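Local atomic coordinates of protein-tyrosine-phosphatase (Shewanella sp., PDB entry 2Z72), a protein that probably hydrolyses phosphotyrosine esters at a two-zinc site, being a cold-active protein tyrosine phosphatase of the calcineurin-like phosphoesterase family. Residues Gln164-Ala169 with Arg175-Leu180; Thr22-Trp25 with Arg30-Thr33; Lys91-Ile96 with Gly313-Leu318; Tyr83-Thr88 with Gly326-Thr331. All coordinates share one frame; numbering follows the deposited sequence.

In the fold
From the N terminus, contact 2 closes first, a short hairpin between strands 22-27 and 30-35. Helix 83-92 then supplies the first halves of two contacts, 83-88 for contact 4 and 91-96 for contact 3. Contact 1 opens and closes a small loop far inside both of these long spans, tying helix 166-172 to the helical turn after it. Contact 3 closes at 313-318 and contact 4 last, at 326-331, so the three sit one within another and none cross. Contacts 3 and 4 adjoin, packing helix 83-92 and the chain just after it on strand 315-319 and on the turn between strands 322-326 and 332-334. Contact 1 touches contact 2 where R175 packs by Y24.

Contact 1. Residues Gln164-Ala169 with Arg175-Leu180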
loop_
_atom_site.group_PDB
_atom_site.type_symbol
_atom_site.label_atom_id
_atom_site.label_comp_id
_atom_site.label_asym_id
_atom_site.label_seq_id
_atom_site.Cartn_x
_atom_site.Cartn_y
_atom_site.Cartn_z
ATOM N N GLN A 164 8.452 -16.208 -8.479
ATOM C CA GLN A 164 9.656 -16.786 -9.114
ATOM C C GLN A 164 10.154 -16.047 -10.257
ATOM O O GLN A 164 11.321 -16.000 -10.651
ATOM C CB GLN A 164 9.230 -18.192 -9.574
ATOM C CG GLN A 164 10.370 -19.016 -10.174
ATOM C CD GLN A 164 9.844 -20.374 -10.550
ATOM O OE1 GLN A 164 8.875 -20.439 -11.363
ATOM N NE2 GLN A 164 10.399 -21.451 -10.067
ATOM N N ARG A 165 9.386 -15.338 -11.008
ATOM C CA ARG A 165 9.639 -14.566 -12.227
ATOM C C ARG A 165 10.688 -13.507 -11.935
ATOM O O ARG A 165 11.412 -13.108 -12.856
ATOM C CB ARG A 165 8.481 -13.892 -12.959
ATOM C CG ARG A 165 7.866 -12.640 -12.288
ATOM C CD ARG A 165 6.566 -12.213 -12.964
ATOM N NE ARG A 165 6.885 -11.804 -14.328
ATOM C CZ ARG A 165 7.071 -10.586 -14.776
ATOM N NH1 ARG A 165 6.868 -9.509 -14.044
ATOM N NH2 ARG A 165 7.474 -10.431 -16.052
ATOM N N TYR A 166 10.758 -13.022 -10.699
ATOM C CA TYR A 166 11.673 -11.937 -10.358
ATOM C C TYR A 166 13.094 -12.436 -10.216
ATOM O O TYR A 166 14.019 -11.638 -10.056
ATOM C CB TYR A 166 11.180 -11.133 -9.121
ATOM C CG TYR A 166 9.852 -10.460 -9.526
ATOM C CD1 TYR A 166 8.641 -10.809 -8.963
ATOM C CD2 TYR A 166 9.848 -9.479 -10.540
ATOM C CE1 TYR A 166 7.482 -10.173 -9.379
ATOM C CE2 TYR A 166 8.675 -8.886 -10.967
ATOM C CZ TYR A 166 7.476 -9.234 -10.387
ATOM O OH TYR A 166 6.304 -8.689 -10.809
ATOM N N ASP A 167 13.271 -13.752 -10.341
ATOM C CA ASP A 167 14.674 -14.243 -10.391
ATOM C C ASP A 167 15.401 -13.766 -11.664
ATOM O O ASP A 167 16.620 -13.723 -11.680
ATOM C CB ASP A 167 14.716 -15.794 -10.327
ATOM C CG ASP A 167 14.311 -16.434 -9.063
ATOM O OD1 ASP A 167 14.213 -17.686 -8.987
ATOM O OD2 ASP A 167 14.096 -15.711 -8.062
ATOM N N ILE A 168 14.668 -13.474 -12.723
ATOM C CA ILE A 168 15.290 -12.937 -13.916
ATOM C C ILE A 168 15.924 -11.597 -13.593
ATOM O O ILE A 168 17.116 -11.325 -13.823
ATOM C CB ILE A 168 14.305 -12.864 -15.116
ATOM C CG1 ILE A 168 13.731 -14.218 -15.542
ATOM C CG2 ILE A 168 14.989 -12.165 -16.299
ATOM C CD1 ILE A 168 14.817 -15.174 -15.986
ATOM N N ALA A 169 15.155 -10.681 -12.979
ATOM C CA ALA A 169 15.673 -9.361 -12.642
ATOM C C ALA A 169 16.827 -9.477 -11.669
ATOM O O ALA A 169 17.839 -8.776 -11.842
ATOM C CB ALA A 169 14.555 -8.514 -12.063
ATOM N N ARG A 175 21.726 -8.419 -8.251
ATOM C CA ARG A 175 21.534 -8.050 -6.856
ATOM C C ARG A 175 20.277 -8.721 -6.357
ATOM O O ARG A 175 19.366 -8.994 -7.160
ATOM C CB ARG A 175 21.547 -6.587 -6.658
ATOM C CG ARG A 175 20.427 -5.916 -7.337
ATOM C CD ARG A 175 20.822 -4.444 -7.472
ATOM N NE ARG A 175 21.710 -4.191 -8.607
ATOM C CZ ARG A 175 22.072 -2.992 -9.046
ATOM N NH1 ARG A 175 21.619 -1.904 -8.441
ATOM N NH2 ARG A 175 22.877 -2.888 -10.091
ATOM N N PRO A 176 20.257 -8.954 -5.057
ATOM C CA PRO A 176 19.088 -9.645 -4.496
ATOM C C PRO A 176 17.859 -8.762 -4.499
ATOM O O PRO A 176 17.909 -7.524 -4.629
ATOM C CB PRO A 176 19.489 -10.016 -3.082
ATOM C CG PRO A 176 20.538 -9.052 -2.728
ATOM C CD PRO A 176 21.279 -8.719 -3.999
ATOM N N TYR A 177 16.658 -9.347 -4.389
ATOM C CA TYR A 177 15.433 -8.631 -4.629
ATOM C C TYR A 177 15.247 -7.449 -3.684
ATOM O O TYR A 177 14.753 -6.403 -4.090
ATOM C CB TYR A 177 14.253 -9.587 -4.486
ATOM C CG TYR A 177 12.924 -9.086 -4.929
ATOM C CD1 TYR A 177 11.967 -8.681 -3.974
ATOM C CD2 TYR A 177 12.506 -9.030 -6.248
ATOM C CE1 TYR A 177 10.722 -8.214 -4.364
ATOM C CE2 TYR A 177 11.288 -8.603 -6.638
ATOM C CZ TYR A 177 10.375 -8.187 -5.678
ATOM O OH TYR A 177 9.128 -7.777 -5.991
ATOM N N ASN A 178 15.654 -7.593 -2.437
ATOM C CA ASN A 178 15.589 -6.446 -1.511
ATOM C C ASN A 178 16.401 -5.280 -2.013
ATOM O O ASN A 178 16.040 -4.111 -1.740
ATOM C CB ASN A 178 16.004 -6.906 -0.125
ATOM C CG ASN A 178 17.351 -7.545 -0.044
ATOM O OD1 ASN A 178 17.519 -8.594 -0.705
ATOM N ND2 ASN A 178 18.296 -7.038 0.718
ATOM N N LYS A 179 17.492 -5.520 -2.684
ATOM C CA LYS A 179 18.354 -4.438 -3.196
ATOM C C LYS A 179 17.839 -3.860 -4.485
ATOM O O LYS A 179 18.339 -2.849 -5.000
ATOM C CB LYS A 179 19.776 -4.942 -3.274
ATOM C CG LYS A 179 20.379 -5.219 -1.940
ATOM C CD LYS A 179 20.552 -3.941 -1.127
ATOM C CE LYS A 179 21.385 -4.286 0.128
ATOM N NZ LYS A 179 21.169 -3.238 1.166
ATOM N N LEU A 180 16.804 -4.430 -5.094
ATOM C CA LEU A 180 16.105 -3.786 -6.184
ATOM C C LEU A 180 15.151 -2.723 -5.691
ATOM O O LEU A 180 14.616 -1.977 -6.505
ATOM C CB LEU A 180 15.379 -4.837 -7.032
ATOM C CG LEU A 180 16.251 -5.865 -7.744
ATOM C CD1 LEU A 180 15.400 -6.873 -8.506
ATOM C CD2 LEU A 180 17.189 -5.158 -8.727
#
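Y166 lays its CB and the root of its ring against one corner of the Y177 ring, with Y166 CB 3.5 Å from Y177 CE2. The same corner then slides past Y166 CG, which lies 3.7 Å from Y177 CE2. The two rings are inclined at 48°, with centroids 5.7 Å apart, an oblique pairing that is neither a stack nor a T-shape. Y177 sets off anti to its own backbone N (chi1 -170°), which swings its ring across to Y166 although its CB bond does not aim there. Over one face of the Y166 ring sits CG of R165, and the hydroxyl of Y177 lies above the opposite face, displaced toward the rim. Tyrosine suits the place of Y166, where the ring fills buried space and the hydroxyl reaches the backbone N of V122 in a hydrogen bond that fixes its far end. The Y177 ring is further packed edge-to-face with Y181.

One helical turn along, the small methyl of A169 meets L180, its CB 4.0 Å from L180 CD1. Alanine keeps the helix near its partner here, and the branched leucine reaches over to it. The turn carrying Y177 and L180 is closed by K179 N bonding to P176 O at 2.8 Å. Helix 166-172 also rests on D9 and Y12 of strand 8-14. The contact thus packs a helix on the helical turn that follows it in sequence, within the calcineurin-like phosphoesterase fold, with the Y177 side chain about 14 Å from a zinc ion.

Contact 2. Residues Thr22-Trp25 with Arg30-Thr33; sequences TAYW and RLKT
W25 and K32 form a hydrogen-bonded antiparallel pair, tied by two backbone bonds. W25 N gives its hydrogen to K32 O at 2.8 Å, and K32 N returns one to W25 O, also at 2.8 Å and almost straight at 174°. CA-H...O contacts accompany the next, non-hydrogen-bonded pair, Y24 with T33: T33 CA lies 3.3 Å from A23 O. Outside this backbone core, K32 O also meets the edge of the W25 indole, in its plane, at CD1 (3.4 Å). On the face bearing Y24 and T33 the two side chains lie side by side, Y24 CD2 3.4 Å from T33 OG1. T33 has its hydroxyl beside the backbone N (chi1 -56°), which puts its methyl anti to that N and against T22, the two CG2 atoms 3.5 Å apart. L31 CD1 fills in beside Y24 CB at 3.9 Å. Beta-branched threonine suits an extended strand, and its methyl adds apolar cover. W25 NE1 bonds to T34 OG1, one residue further along the partner strand, whereas K32 NZ goes to E45 O. Between these two segments both hydrogen bonds are main-chain and set the register, while side-chain packing and the W25-T34 bond add to the hold.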
loop_
_atom_site.group_PDB
_atom_site.type_symbol
_atom_site.label_atom_id
_atom_site.label_comp_id
_atom_site.label_asym_id
_atom_site.label_seq_id
_atom_site.Cartn_x
_atom_site.Cartn_y
_atom_site.Cartn_z
ATOM N N THR A 22 19.033 6.308 -13.471
ATOM C CA THR A 22 19.277 5.249 -14.402
ATOM C C THR A 22 18.178 4.207 -14.272
ATOM O O THR A 22 17.762 3.926 -13.133
ATOM C CB THR A 22 20.625 4.592 -14.093
ATOM O OG1 THR A 22 21.689 5.554 -14.175
ATOM C CG2 THR A 22 20.935 3.434 -15.075
ATOM N N ALA A 23 17.700 3.687 -15.360
ATOM C CA ALA A 23 16.659 2.690 -15.367
ATOM C C ALA A 23 17.178 1.359 -15.932
ATOM O O ALA A 23 17.802 1.333 -17.012
ATOM C CB ALA A 23 15.464 3.167 -16.175
ATOM N N TYR A 24 16.857 0.283 -15.226
ATOM C CA TYR A 24 17.129 -1.073 -15.613
ATOM C C TYR A 24 15.817 -1.726 -16.071
ATOM O O TYR A 24 14.836 -1.701 -15.318
ATOM C CB TYR A 24 17.731 -1.869 -14.480
ATOM C CG TYR A 24 19.082 -1.405 -14.032
ATOM C CD1 TYR A 24 19.274 -0.634 -12.901
ATOM C CD2 TYR A 24 20.209 -1.681 -14.703
ATOM C CE1 TYR A 24 20.529 -0.228 -12.517
ATOM C CE2 TYR A 24 21.471 -1.252 -14.324
ATOM C CZ TYR A 24 21.632 -0.528 -13.239
ATOM O OH TYR A 24 22.855 -0.099 -12.854
ATOM N N TRP A 25 15.823 -2.334 -17.241
ATOM C CA TRP A 25 14.661 -2.931 -17.865
ATOM C C TRP A 25 14.980 -4.359 -18.203
ATOM O O TRP A 25 16.058 -4.649 -18.777
ATOM C CB TRP A 25 14.281 -2.225 -19.153
ATOM C CG TRP A 25 14.173 -0.743 -19.068
ATOM C CD1 TRP A 25 15.209 0.151 -19.132
ATOM C CD2 TRP A 25 13.019 0.071 -18.911
ATOM N NE1 TRP A 25 14.779 1.416 -19.019
ATOM C CE2 TRP A 25 13.422 1.434 -18.887
ATOM C CE3 TRP A 25 11.650 -0.208 -18.796
ATOM C CZ2 TRP A 25 12.499 2.478 -18.744
ATOM C CZ3 TRP A 25 10.748 0.841 -18.662
ATOM C CH2 TRP A 25 11.175 2.193 -18.635
ATOM N N ARG A 30 16.558 -10.173 -21.295
ATOM C CA ARG A 30 17.845 -9.553 -21.412
ATOM C C ARG A 30 17.728 -8.181 -20.716
ATOM O O ARG A 30 16.648 -7.592 -20.615
ATOM C CB ARG A 30 18.238 -9.363 -22.878
ATOM C CG ARG A 30 18.468 -10.648 -23.637
ATOM C CD ARG A 30 19.869 -11.270 -23.539
ATOM N NE ARG A 30 20.069 -11.926 -22.237
ATOM C CZ ARG A 30 19.820 -13.131 -21.788
ATOM N NH1 ARG A 30 20.135 -13.429 -20.519
ATOM N NH2 ARG A 30 19.248 -13.981 -22.654
ATOM N N LEU A 31 18.837 -7.656 -20.232
ATOM C CA LEU A 31 18.857 -6.364 -19.567
ATOM C C LEU A 31 19.125 -5.245 -20.536
ATOM O O LEU A 31 20.076 -5.290 -21.298
ATOM C CB LEU A 31 19.950 -6.411 -18.499
ATOM C CG LEU A 31 20.109 -5.146 -17.645
ATOM C CD1 LEU A 31 18.816 -4.790 -16.907
ATOM C CD2 LEU A 31 21.273 -5.290 -16.680
ATOM N N LYS A 32 18.345 -4.199 -20.404
ATOM C CA LYS A 32 18.592 -2.916 -21.031
ATOM C C LYS A 32 18.738 -1.876 -19.931
ATOM O O LYS A 32 17.975 -1.875 -18.978
ATOM C CB LYS A 32 17.555 -2.530 -22.059
ATOM C CG LYS A 32 17.472 -3.374 -23.347
ATOM C CD LYS A 32 16.591 -2.744 -24.418
ATOM C CE LYS A 32 16.486 -3.430 -25.781
ATOM N NZ LYS A 32 15.825 -2.573 -26.830
ATOM N N THR A 33 19.722 -1.009 -20.047
ATOM C CA THR A 33 19.981 0.042 -19.068
ATOM C C THR A 33 19.958 1.345 -19.787
ATOM O O THR A 33 20.642 1.546 -20.788
ATOM C CB THR A 33 21.370 -0.178 -18.432
ATOM O OG1 THR A 33 21.380 -1.498 -17.891
ATOM C CG2 THR A 33 21.637 0.868 -17.378
#

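Contact 3. Residues Lys91-Ile96 with Gly313-Leu318; sequences KKQKII and GELLLL
L315 pushes its CD2 methyl between Q93 and I95, and this one methyl makes the tight part of the contact. L315 CD2 lies 3.8 Å from Q93 CB and 4.0 Å from I95 CG1. The Q93 chain crosses the leucine at a slant, turning its aliphatic CG toward it, whereas I95 and L315 slide past each other in opposite directions. L315 holds CG between its backbone N and carbonyl carbon (chi1 55°), a rotamer that carries CD2 to Q93 and I95, just beyond the helix. Glutamine suits the spot because its CB and CG can serve as apolar surface. Its chain bends at chi2 (-67°), and the amide NE2 leaves the greasy patch to bond to L327 O and T331 O.

The outer side is different: K91, K92 and K94 are exposed lysines at the helix end and do not touch the strand. There K94 takes a positive phi of 65° in a Schellman motif, its N bonding back to K91 O at 3.1 Å, so the chain turns and brings I95 inward. Cutting L315 back to an alanine is likely to open a gap beside Q93 CG and I95 CG1, with both side chains freer to shift. Without any hydrogen bond between the two segments, strand 315-319 and the helix end cohere here through dispersion and the hydrophobic effect, while the Q93 amide NE2 is satisfied by the carbonyls of L327 and T331.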
loop_
_atom_site.group_PDB
_atom_site.type_symbol
_atom_site.label_atom_id
_atom_site.label_comp_id
_atom_site.label_asym_id
_atom_site.label_seq_id
_atom_site.Cartn_x
_atom_site.Cartn_y
_atom_site.Cartn_z
ATOM N N LYS A 91 -11.235 1.521 -12.559
ATOM C CA LYS A 91 -11.988 1.985 -13.694
ATOM C C LYS A 91 -13.482 1.826 -13.444
ATOM O O LYS A 91 -14.289 2.740 -13.718
ATOM C CB LYS A 91 -11.610 1.226 -14.983
ATOM C CG LYS A 91 -10.263 1.582 -15.606
ATOM C CD LYS A 91 -9.821 0.512 -16.638
ATOM C CE LYS A 91 -10.828 0.460 -17.802
ATOM N NZ LYS A 91 -10.422 -0.564 -18.843
ATOM N N LYS A 92 -13.868 0.609 -12.973
ATOM C CA LYS A 92 -15.305 0.358 -12.800
ATOM C C LYS A 92 -15.903 1.253 -11.736
ATOM O O LYS A 92 -17.084 1.611 -11.862
ATOM C CB LYS A 92 -15.481 -1.096 -12.411
ATOM C CG LYS A 92 -15.252 -2.080 -13.562
ATOM C CD LYS A 92 -16.418 -2.134 -14.485
ATOM C CE LYS A 92 -16.141 -3.034 -15.691
ATOM N NZ LYS A 92 -17.288 -3.020 -16.608
ATOM N N GLN A 93 -15.128 1.607 -10.731
ATOM C CA GLN A 93 -15.595 2.449 -9.615
ATOM C C GLN A 93 -15.338 3.924 -9.911
ATOM O O GLN A 93 -15.612 4.797 -9.062
ATOM C CB GLN A 93 -14.995 1.995 -8.300
ATOM C CG GLN A 93 -15.609 0.723 -7.767
ATOM C CD GLN A 93 -17.042 0.909 -7.368
ATOM O OE1 GLN A 93 -17.402 1.984 -6.919
ATOM N NE2 GLN A 93 -17.813 -0.137 -7.465
ATOM N N LYS A 94 -14.799 4.292 -11.094
ATOM C CA LYS A 94 -14.657 5.686 -11.544
ATOM C C LYS A 94 -13.699 6.475 -10.666
ATOM O O LYS A 94 -13.789 7.697 -10.522
ATOM C CB LYS A 94 -16.016 6.391 -11.641
ATOM C CG LYS A 94 -16.985 5.642 -12.571
ATOM C CD LYS A 94 -18.359 6.278 -12.523
ATOM C CE LYS A 94 -19.269 5.869 -13.671
ATOM N NZ LYS A 94 -19.180 4.467 -14.144
ATOM N N ILE A 95 -12.706 5.753 -10.115
ATOM C CA ILE A 95 -11.643 6.370 -9.355
ATOM C C ILE A 95 -10.605 6.947 -10.310
ATOM O O ILE A 95 -9.957 7.951 -10.008
ATOM C CB ILE A 95 -11.050 5.403 -8.338
ATOM C CG1 ILE A 95 -12.097 4.686 -7.489
ATOM C CG2 ILE A 95 -10.031 6.132 -7.443
ATOM C CD1 ILE A 95 -13.016 5.617 -6.722
ATOM N N ILE A 96 -10.477 6.313 -11.482
ATOM C CA ILE A 96 -9.626 6.778 -12.551
ATOM C C ILE A 96 -10.485 6.974 -13.814
ATOM O O ILE A 96 -11.617 6.444 -13.870
ATOM C CB ILE A 96 -8.440 5.822 -12.777
ATOM C CG1 ILE A 96 -8.838 4.415 -13.218
ATOM C CG2 ILE A 96 -7.559 5.835 -11.551
ATOM C CD1 ILE A 96 -7.687 3.481 -13.362
ATOM N N GLY A 313 -11.783 -7.692 -7.130
ATOM C CA GLY A 313 -11.597 -7.006 -5.881
ATOM C C GLY A 313 -12.685 -5.982 -5.719
ATOM O O GLY A 313 -13.495 -5.750 -6.595
ATOM N N GLU A 314 -12.751 -5.289 -4.615
ATOM C CA GLU A 314 -13.659 -4.363 -4.106
ATOM C C GLU A 314 -12.932 -3.283 -3.324
ATOM O O GLU A 314 -11.779 -3.424 -2.884
ATOM C CB GLU A 314 -14.715 -5.024 -3.174
ATOM C CG GLU A 314 -15.438 -6.154 -3.916
ATOM C CD GLU A 314 -16.679 -6.644 -3.164
ATOM O OE1 GLU A 314 -17.416 -7.474 -3.767
ATOM O OE2 GLU A 314 -16.862 -6.283 -1.975
ATOM N N LEU A 315 -13.660 -2.191 -3.131
ATOM C CA LEU A 315 -13.162 -1.070 -2.315
ATOM C C LEU A 315 -14.232 -0.626 -1.362
ATOM O O LEU A 315 -15.419 -0.986 -1.443
ATOM C CB LEU A 315 -12.620 0.023 -3.221
ATOM C CG LEU A 315 -13.536 0.591 -4.313
ATOM C CD1 LEU A 315 -14.590 1.545 -3.779
ATOM C CD2 LEU A 315 -12.660 1.319 -5.344
ATOM N N LEU A 316 -13.818 0.244 -0.439
ATOM C CA LEU A 316 -14.664 0.921 0.512
ATOM C C LEU A 316 -14.668 2.404 0.189
ATOM O O LEU A 316 -13.600 2.995 0.002
ATOM C CB LEU A 316 -14.118 0.698 1.933
ATOM C CG LEU A 316 -14.773 1.512 3.049
ATOM C CD1 LEU A 316 -16.228 1.056 3.254
ATOM C CD2 LEU A 316 -13.981 1.375 4.325
ATOM N N LEU A 317 -15.843 2.985 0.148
ATOM C CA LEU A 317 -16.032 4.404 -0.039
ATOM C C LEU A 317 -16.620 4.978 1.238
ATOM O O LEU A 317 -17.615 4.455 1.739
ATOM C CB LEU A 317 -16.932 4.676 -1.213
ATOM C CG LEU A 317 -17.339 6.107 -1.527
ATOM C CD1 LEU A 317 -16.179 6.993 -1.841
ATOM C CD2 LEU A 317 -18.373 6.043 -2.703
ATOM N N LEU A 318 -15.993 6.049 1.727
ATOM C CA LEU A 318 -16.494 6.775 2.927
ATOM C C LEU A 318 -16.805 8.179 2.516
ATOM O O LEU A 318 -15.906 8.996 2.176
ATOM C CB LEU A 318 -15.431 6.777 4.040
ATOM C CG LEU A 318 -14.868 5.399 4.414
ATOM C CD1 LEU A 318 -13.618 5.013 3.653
ATOM C CD2 LEU A 318 -14.535 5.318 5.892
#

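Contact 4. Residues Tyr83-Thr88 with Gly326-Thr331; sequences YDVLLT and GLYDGT
Y328 reaches helix 83-92 with the far end of its ring. Its hydroxyl oxygen lies 3.3 Å from T88 CB, and its CZ is 3.5 Å from the T88 methyl CG2, which approaches the ring obliquely. On the neighbouring corner, Y328 CE2 meets V85 CG1 at 3.9 Å, the two side chains crossing at about a right angle. V85 O lies at the ring edge, near its plane, 3.5 Å from Y328 CE2. V85 and T88 stand about one turn apart on the helix, their short branched side chains suiting the long tyrosine. CG of Y328 is anti to the backbone N (chi1 -161°), which extends the ring out to the helix. With a glycine in place of Y328, V85 and T88 would probably lose the ring that covers them. Y328 sits second in a type I turn, L327 to G330, with a G1 bulge, a common hairpin connection, here between strands 322-326 and 332-334. G330 takes phi 95°, where a side chain would collide with the preceding carbonyl oxygen. L327 N bonds to T331 O at 2.8 Å across the turn. D329 adds an Asx turn: OD2 accepts from T331 N at 3.0 Å and, on its syn side, from T331 OG1 at 2.6 Å.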
loop_
_atom_site.group_PDB
_atom_site.type_symbol
_atom_site.label_atom_id
_atom_site.label_comp_id
_atom_site.label_asym_id
_atom_site.label_seq_id
_atom_site.Cartn_x
_atom_site.Cartn_y
_atom_site.Cartn_z
ATOM N N TYR A 83 -2.005 -6.150 -10.974
ATOM C CA TYR A 83 -2.246 -4.883 -11.628
ATOM C C TYR A 83 -3.533 -4.850 -12.419
ATOM O O TYR A 83 -4.349 -3.914 -12.322
ATOM C CB TYR A 83 -1.071 -4.508 -12.535
ATOM C CG TYR A 83 -1.312 -3.281 -13.381
ATOM C CD1 TYR A 83 -1.481 -3.335 -14.731
ATOM C CD2 TYR A 83 -1.350 -2.027 -12.756
ATOM C CE1 TYR A 83 -1.684 -2.218 -15.507
ATOM C CE2 TYR A 83 -1.561 -0.886 -13.535
ATOM C CZ TYR A 83 -1.731 -0.980 -14.881
ATOM O OH TYR A 83 -1.941 0.198 -15.592
ATOM N N ASP A 84 -3.798 -5.892 -13.232
ATOM C CA ASP A 84 -4.979 -5.890 -14.047
ATOM C C ASP A 84 -6.219 -5.786 -13.195
ATOM O O ASP A 84 -7.184 -5.048 -13.553
ATOM C CB ASP A 84 -5.069 -7.154 -14.920
ATOM C CG ASP A 84 -3.913 -7.345 -15.871
ATOM O OD1 ASP A 84 -3.283 -6.344 -16.280
ATOM O OD2 ASP A 84 -3.672 -8.514 -16.218
ATOM N N VAL A 85 -6.288 -6.517 -12.091
ATOM C CA VAL A 85 -7.462 -6.458 -11.220
ATOM C C VAL A 85 -7.597 -5.073 -10.579
ATOM O O VAL A 85 -8.711 -4.508 -10.569
ATOM C CB VAL A 85 -7.378 -7.534 -10.129
ATOM C CG1 VAL A 85 -8.514 -7.431 -9.122
ATOM C CG2 VAL A 85 -7.378 -8.936 -10.758
ATOM N N LEU A 86 -6.506 -4.523 -10.092
ATOM C CA LEU A 86 -6.559 -3.176 -9.554
ATOM C C LEU A 86 -7.086 -2.166 -10.533
ATOM O O LEU A 86 -7.943 -1.314 -10.232
ATOM C CB LEU A 86 -5.157 -2.788 -9.077
ATOM C CG LEU A 86 -4.971 -1.358 -8.602
ATOM C CD1 LEU A 86 -5.825 -1.080 -7.367
ATOM C CD2 LEU A 86 -3.491 -1.055 -8.335
ATOM N N LEU A 87 -6.548 -2.184 -11.772
ATOM C CA LEU A 87 -6.933 -1.217 -12.755
ATOM C C LEU A 87 -8.404 -1.358 -13.082
ATOM O O LEU A 87 -9.152 -0.363 -13.187
ATOM C CB LEU A 87 -6.091 -1.357 -14.017
ATOM C CG LEU A 87 -6.139 -0.205 -14.999
ATOM C CD1 LEU A 87 -5.354 1.014 -14.515
ATOM C CD2 LEU A 87 -5.516 -0.690 -16.301
ATOM N N THR A 88 -8.859 -2.596 -13.288
ATOM C CA THR A 88 -10.260 -2.802 -13.605
ATOM C C THR A 88 -11.184 -2.276 -12.487
ATOM O O THR A 88 -12.173 -1.610 -12.740
ATOM C CB THR A 88 -10.525 -4.294 -13.843
ATOM O OG1 THR A 88 -9.841 -4.631 -15.057
ATOM C CG2 THR A 88 -12.006 -4.613 -14.000
ATOM N N GLY A 326 -17.916 -0.898 -2.779
ATOM C CA GLY A 326 -17.812 -0.737 -4.226
ATOM C C GLY A 326 -17.356 -2.052 -4.821
ATOM O O GLY A 326 -16.232 -2.515 -4.626
ATOM N N LEU A 327 -18.289 -2.670 -5.548
ATOM C CA LEU A 327 -18.052 -3.979 -6.124
ATOM C C LEU A 327 -17.225 -3.900 -7.422
ATOM O O LEU A 327 -17.175 -2.861 -8.113
ATOM C CB LEU A 327 -19.416 -4.668 -6.391
ATOM C CG LEU A 327 -20.175 -5.181 -5.160
ATOM C CD1 LEU A 327 -20.997 -4.095 -4.533
ATOM C CD2 LEU A 327 -21.075 -6.337 -5.558
ATOM N N TYR A 328 -16.673 -5.053 -7.793
ATOM C CA TYR A 328 -15.831 -5.159 -8.977
ATOM C C TYR A 328 -16.568 -4.825 -10.242
ATOM O O TYR A 328 -15.927 -4.410 -11.230
ATOM C CB TYR A 328 -15.274 -6.576 -9.103
ATOM C CG TYR A 328 -14.071 -6.754 -9.982
ATOM C CD1 TYR A 328 -14.080 -7.736 -10.988
ATOM C CD2 TYR A 328 -12.920 -5.979 -9.842
ATOM C CE1 TYR A 328 -12.994 -7.928 -11.808
ATOM C CE2 TYR A 328 -11.821 -6.178 -10.663
ATOM C CZ TYR A 328 -11.868 -7.147 -11.650
ATOM O OH TYR A 328 -10.738 -7.297 -12.401
ATOM N N ASP A 329 -17.887 -5.053 -10.295
ATOM C CA ASP A 329 -18.699 -4.783 -11.477
ATOM C C ASP A 329 -19.150 -3.326 -11.568
ATOM O O ASP A 329 -19.867 -3.026 -12.531
ATOM C CB ASP A 329 -19.862 -5.757 -11.529
ATOM C CG ASP A 329 -20.929 -5.521 -10.506
ATOM O OD1 ASP A 329 -21.935 -6.304 -10.628
ATOM O OD2 ASP A 329 -20.774 -4.642 -9.629
ATOM N N GLY A 330 -18.722 -2.473 -10.600
ATOM C CA GLY A 330 -19.051 -1.061 -10.694
ATOM C C GLY A 330 -20.299 -0.711 -9.901
ATOM O O GLY A 330 -20.630 0.472 -9.752
ATOM N N THR A 331 -20.990 -1.701 -9.368
ATOM C CA THR A 331 -22.147 -1.430 -8.494
ATOM C C THR A 331 -21.674 -1.146 -7.079
ATOM O O THR A 331 -20.491 -1.368 -6.733
ATOM C CB THR A 331 -23.153 -2.606 -8.465
ATOM O OG1 THR A 331 -22.580 -3.785 -7.931
ATOM C CG2 THR A 331 -23.685 -2.923 -9.864
#